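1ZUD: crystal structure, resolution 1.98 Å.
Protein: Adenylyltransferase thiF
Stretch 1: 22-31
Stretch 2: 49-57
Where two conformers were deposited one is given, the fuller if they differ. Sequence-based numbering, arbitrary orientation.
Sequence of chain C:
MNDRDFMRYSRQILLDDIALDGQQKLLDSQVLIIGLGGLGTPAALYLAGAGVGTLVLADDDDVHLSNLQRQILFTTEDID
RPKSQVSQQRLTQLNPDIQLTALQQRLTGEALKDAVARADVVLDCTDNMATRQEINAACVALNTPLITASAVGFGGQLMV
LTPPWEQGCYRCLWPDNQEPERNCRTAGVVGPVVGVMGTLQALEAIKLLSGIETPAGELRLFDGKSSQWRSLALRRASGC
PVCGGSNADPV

Stretch 1, residues 22-31: GQQKLLDSQV
Stretch 2 49-57: GAGVGTLVL

The two stretches meet as matching helix-to-strand segments, joined by backbone hydrogen bonds that begin at the helix ends and run into a short parallel β pairing, burying 540 Å² in total.

Stretch 1 is helical from Gly-22 to Leu-27 (phi/psi near -64/-40), passes through Asp-28 (-93/1) and Ser-29 (-94/169), and extends as a strand at Gln-30 and Val-31. In stretch 2 the helix gives way at Gly-51, whose positive phi (88/25) belongs to a Schellman motif; Val-52 (-64/123) and Gly-53 (-54/-40) lead to the strand Thr-54 to Leu-57.

At the helix ends, Gln-23 (t, p, chi3 54°) sends NE2 to Ala-50 O (3.0 Å, almost linear). A CB on Gly-51 would lie 2.5 Å from Gln-23 NE2, besides jamming against the preceding carbonyl. Leu-26 O accepts from Gly-53 N (2.8 Å) and also from Ser-29 N (3.0 Å), tying the turn to the opposing loop. The CA atoms of Leu-27 and Gly-53 approach to 4.0 Å, and Gly-53 CA makes a CA-H...O contact with Leu-27 O (3.1 Å); a CB there would clash with that oxygen.

The strands pair Gln-30 with Thr-54 (CA-CA 4.6 Å) and Val-31 with Leu-55 (5.0 Å). Their ladder runs Thr-54 N to Ser-29 O (3.0 Å), Val-31 N to Thr-54 O (2.9 Å) and Val-56 N to Val-31 O (2.8 Å). A water donates to Ser-29 O (2.7 Å) and also hydrogen-bonds Thr-54 OG1 (2.9 Å).

Gln-30 (t, t) and Thr-54 (m) share one sheet face, with Gln-30 CG 4.0 Å from Thr-54 CB. On the other, Val-31 (t) packs its CB against Leu-55 (m, t) CD2 at 3.9 Å, while Val-31 CG2 meets Val-52 (t) CG1 at 3.8 Å, forming a buried apolar cluster.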

# COMPACT_ATOMS: atom_id res chain seq x y z
N GLY C 22 7.82 -20.79 -9.90
CA GLY C 22 7.45 -20.00 -8.74
C GLY C 22 6.02 -20.28 -8.31
O GLY C 22 5.67 -20.30 -7.13
N GLN C 23 5.15 -20.49 -9.28
CA GLN C 23 3.75 -20.76 -8.93
C GLN C 23 3.67 -22.10 -8.17
O GLN C 23 2.90 -22.25 -7.22
CB GLN C 23 2.89 -20.88 -10.19
CG GLN C 23 1.40 -21.01 -9.84
CD GLN C 23 0.93 -19.82 -9.03
OE1 GLN C 23 1.11 -18.68 -9.46
NE2 GLN C 23 0.35 -20.06 -7.86
N GLN C 24 4.46 -23.08 -8.62
CA GLN C 24 4.43 -24.37 -7.94
C GLN C 24 4.91 -24.25 -6.52
O GLN C 24 4.35 -24.88 -5.62
CB GLN C 24 5.28 -25.44 -8.68
CG GLN C 24 5.06 -26.83 -8.07
CD GLN C 24 3.58 -27.22 -8.10
OE1 GLN C 24 2.93 -27.12 -9.15
NE2 GLN C 24 3.04 -27.65 -6.96
N LYS C 25 5.96 -23.45 -6.30
CA LYS C 25 6.44 -23.24 -4.93
C LYS C 25 5.32 -22.55 -4.11
O LYS C 25 5.13 -22.90 -2.93
CB LYS C 25 7.66 -22.34 -4.91
CG LYS C 25 8.87 -22.86 -5.65
CD LYS C 25 9.95 -21.79 -5.57
CE LYS C 25 11.21 -22.15 -6.38
NZ LYS C 25 12.23 -21.04 -6.29
N LEU C 26 4.60 -21.58 -4.70
CA LEU C 26 3.48 -20.96 -3.90
C LEU C 26 2.46 -22.03 -3.57
O LEU C 26 1.95 -22.16 -2.45
CB LEU C 26 2.75 -19.83 -4.68
CG LEU C 26 3.60 -18.60 -5.01
CD1 LEU C 26 2.81 -17.61 -5.90
CD2 LEU C 26 3.99 -17.94 -3.72
N LEU C 27 2.14 -22.82 -4.58
CA LEU C 27 1.15 -23.87 -4.39
C LEU C 27 1.59 -24.92 -3.33
O LEU C 27 0.76 -25.55 -2.69
CB LEU C 27 0.91 -24.53 -5.74
CG LEU C 27 -0.37 -24.41 -6.57
CD1 LEU C 27 -1.41 -23.49 -5.97
CD2 LEU C 27 0.05 -24.05 -8.01
N ASP C 28 2.90 -25.10 -3.15
CA ASP C 28 3.42 -26.05 -2.19
C ASP C 28 3.69 -25.39 -0.83
O ASP C 28 4.17 -26.05 0.09
CB ASP C 28 4.77 -26.61 -2.67
CG ASP C 28 4.66 -27.46 -3.95
OD1 ASP C 28 3.56 -28.01 -4.24
OD2 ASP C 28 5.69 -27.57 -4.65
N SER C 29 3.42 -24.11 -0.68
CA SER C 29 3.72 -23.46 0.59
C SER C 29 2.59 -23.40 1.58
O SER C 29 1.38 -23.59 1.22
CB SER C 29 4.14 -22.04 0.34
OG SER C 29 5.20 -21.99 -0.58
N GLN C 30 2.96 -23.02 2.80
CA GLN C 30 1.99 -22.86 3.86
C GLN C 30 2.21 -21.55 4.58
O GLN C 30 3.33 -21.23 5.03
CB GLN C 30 2.03 -24.06 4.86
CG GLN C 30 0.99 -23.81 6.02
CD GLN C 30 0.76 -25.02 6.92
OE1 GLN C 30 0.77 -26.17 6.45
NE2 GLN C 30 0.54 -24.76 8.19
N VAL C 31 1.14 -20.77 4.73
CA VAL C 31 1.27 -19.46 5.40
C VAL C 31 0.32 -19.39 6.56
O VAL C 31 -0.86 -19.81 6.47
CB VAL C 31 0.97 -18.26 4.42
CG1 VAL C 31 0.86 -16.91 5.20
CG2 VAL C 31 2.10 -18.12 3.39
N GLY C 49 -5.72 -15.42 -3.61
CA GLY C 49 -5.77 -15.19 -5.04
C GLY C 49 -4.48 -15.60 -5.69
O GLY C 49 -4.50 -16.05 -6.84
N ALA C 50 -3.36 -15.46 -4.97
CA ALA C 50 -2.03 -15.81 -5.49
C ALA C 50 -1.73 -17.32 -5.61
O ALA C 50 -0.71 -17.73 -6.21
CB ALA C 50 -0.92 -15.17 -4.57
N GLY C 51 -2.55 -18.15 -4.98
CA GLY C 51 -2.31 -19.57 -5.02
C GLY C 51 -1.40 -20.14 -3.94
O GLY C 51 -0.75 -21.17 -4.16
N VAL C 52 -1.30 -19.47 -2.79
CA VAL C 52 -0.52 -20.06 -1.70
C VAL C 52 -1.35 -21.32 -1.39
O VAL C 52 -2.54 -21.23 -1.11
CB VAL C 52 -0.46 -19.11 -0.48
CG1 VAL C 52 -0.10 -19.87 0.76
CG2 VAL C 52 0.57 -18.02 -0.75
N GLY C 53 -0.70 -22.47 -1.47
CA GLY C 53 -1.34 -23.77 -1.27
C GLY C 53 -2.13 -24.05 -0.01
O GLY C 53 -3.20 -24.74 -0.04
N THR C 54 -1.60 -23.58 1.11
CA THR C 54 -2.29 -23.73 2.40
C THR C 54 -2.25 -22.42 3.19
O THR C 54 -1.18 -21.84 3.42
CB THR C 54 -1.67 -24.83 3.28
OG1 THR C 54 -1.61 -26.05 2.54
CG2 THR C 54 -2.53 -25.08 4.54
N LEU C 55 -3.41 -21.96 3.59
CA LEU C 55 -3.49 -20.77 4.43
C LEU C 55 -4.13 -21.16 5.73
O LEU C 55 -5.23 -21.75 5.74
CB LEU C 55 -4.36 -19.66 3.82
CG LEU C 55 -3.93 -18.99 2.55
CD1 LEU C 55 -5.03 -17.97 2.15
CD2 LEU C 55 -2.58 -18.29 2.79
N VAL C 56 -3.48 -20.83 6.83
CA VAL C 56 -4.04 -21.10 8.13
C VAL C 56 -4.47 -19.72 8.66
O VAL C 56 -3.67 -18.79 8.70
CB VAL C 56 -2.98 -21.85 9.03
CG1 VAL C 56 -3.60 -22.25 10.38
CG2 VAL C 56 -2.58 -23.19 8.32
N LEU C 57 -5.74 -19.60 9.07
CA LEU C 57 -6.33 -18.32 9.44
C LEU C 57 -6.74 -18.42 10.88
O LEU C 57 -7.66 -19.13 11.22
CB LEU C 57 -7.55 -18.07 8.51
CG LEU C 57 -7.32 -18.37 6.99
CD1 LEU C 57 -8.60 -18.87 6.28
CD2 LEU C 57 -6.82 -17.10 6.29
O HOH W 1 0.70 -26.22 0.85